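Local coordinates for VAO-type flavoprotein oxidase VAO615 (Myceliophthora thermophila, PDB 6F72) that probably acts as a secreted oxidoreductase, carrying bicovalently bound FAD that reacts rapidly with oxygen once reduced, although its substrate is still unknown, at residues A[200-203]-A[204-207]. Numbering follows the deposited sequence.
Sequences GVEG and FEAY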
loop_
_atom_site.group_PDB
_atom_site.type_symbol
_atom_site.label_atom_id
_atom_site.label_comp_id
_atom_site.label_asym_id
_atom_site.label_seq_id
_atom_site.Cartn_x
_atom_site.Cartn_y
_atom_site.Cartn_z
ATOM N N GLY A 200 -13.460 -3.917 2.528
ATOM C CA GLY A 200 -13.428 -2.759 1.630
ATOM C C GLY A 200 -13.299 -1.417 2.332
ATOM O O GLY A 200 -13.267 -0.387 1.670
ATOM N N VAL A 201 -13.224 -1.416 3.665
ATOM C CA VAL A 201 -13.091 -0.159 4.426
ATOM C C VAL A 201 -11.759 0.530 4.060
ATOM O O VAL A 201 -10.683 -0.084 4.124
ATOM C CB VAL A 201 -13.239 -0.354 5.967
ATOM C CG1 VAL A 201 -13.007 0.953 6.728
ATOM C CG2 VAL A 201 -14.624 -0.900 6.312
ATOM N N GLU A 202 -11.869 1.788 3.640
ATOM C CA GLU A 202 -10.714 2.593 3.223
ATOM C C GLU A 202 -10.280 3.508 4.357
ATOM O O GLU A 202 -11.049 3.743 5.287
ATOM C CB GLU A 202 -11.050 3.398 1.954
ATOM C CG GLU A 202 -11.316 2.517 0.746
ATOM C CD GLU A 202 -11.775 3.295 -0.460
ATOM O OE1 GLU A 202 -10.912 3.821 -1.193
ATOM O OE2 GLU A 202 -13.005 3.379 -0.674
ATOM N N GLY A 203 -9.047 3.995 4.297
ATOM C CA GLY A 203 -8.471 4.840 5.346
ATOM C C GLY A 203 -9.391 5.920 5.877
ATOM O O GLY A 203 -9.565 6.024 7.094
ATOM N N PHE A 204 -10.015 6.674 4.965
ATOM C CA PHE A 204 -10.950 7.768 5.310
ATOM C C PHE A 204 -12.217 7.319 6.050
ATOM O O PHE A 204 -12.736 8.052 6.898
ATOM C CB PHE A 204 -11.291 8.632 4.082
ATOM C CG PHE A 204 -12.185 7.957 3.057
ATOM C CD1 PHE A 204 -11.638 7.185 2.018
ATOM C CD2 PHE A 204 -13.574 8.131 3.098
ATOM C CE1 PHE A 204 -12.460 6.586 1.062
ATOM C CE2 PHE A 204 -14.400 7.533 2.145
ATOM C CZ PHE A 204 -13.846 6.756 1.128
ATOM N N GLU A 205 -12.697 6.122 5.710
ATOM C CA GLU A 205 -13.815 5.490 6.392
ATOM C C GLU A 205 -13.408 5.033 7.797
ATOM O O GLU A 205 -14.115 5.320 8.775
ATOM C CB GLU A 205 -14.380 4.343 5.540
ATOM C CG GLU A 205 -15.260 4.840 4.388
ATOM C CD GLU A 205 -15.339 3.895 3.197
ATOM O OE1 GLU A 205 -14.521 2.953 3.092
ATOM O OE2 GLU A 205 -16.233 4.101 2.352
ATOM N N ALA A 206 -12.263 4.352 7.895
ATOM C CA ALA A 206 -11.693 3.963 9.190
ATOM C C ALA A 206 -11.510 5.172 10.124
ATOM O O ALA A 206 -11.851 5.088 11.305
ATOM C CB ALA A 206 -10.380 3.214 8.999
ATOM N N TYR A 207 -11.026 6.293 9.586
ATOM C CA TYR A 207 -10.771 7.511 10.377
ATOM C C TYR A 207 -12.036 8.216 10.826
ATOM O O TYR A 207 -12.099 8.677 11.969
ATOM C CB TYR A 207 -9.875 8.511 9.630
ATOM C CG TYR A 207 -8.497 7.994 9.266
ATOM C CD1 TYR A 207 -7.905 6.930 9.968
ATOM C CD2 TYR A 207 -7.774 8.580 8.226
ATOM C CE1 TYR A 207 -6.651 6.453 9.628
ATOM C CE2 TYR A 207 -6.509 8.111 7.881
ATOM C CZ TYR A 207 -5.956 7.052 8.582
ATOM O OH TYR A 207 -4.708 6.584 8.252
#
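E205 OE1 is gripped from two sources: the backbone N of E202 reaches it at 2.9 Å in a nearly straight bond (167°), coming in close to the C-O axis, and K177 adds a salt bridge. This is the return bond of a capping box, from the N-cap amide to the carboxylate three residues on; the reciprocal bond, from the E202 side chain to E205 N, is not made. E205 CG stands anti to its own carbonyl carbon (chi1 -78°), which lets the extended chain carry its carboxylate back to E202 N. E205 CB packs 3.8 Å from V201 CG1. E202 OE2 lies 4.1 Å from E205 OE1; K177 bridges both carboxylates and probably offsets their like charges. The side chains of E202 and F204 lie side by side, F204 CE1 coming to 3.6 Å from E202 CB. In the first turn, E202 O takes a straight bond from A206 N (2.9 Å) and a weak one from E205 N. G203 O accepts Y207 N and also sits over one face of the Y207 ring, whose OH is hydrogen-bonded to G220 O. A leucine in place of Y207 would probably lose the ring face over G203 O and leave G220 O without that hydroxyl. The turn links strand 193-198 to helix 203-212 in the PCMH-type FAD-binding domain, the side chain of E202 about 7 Å from the bound FAD and, like F204, packed against helix 89-92.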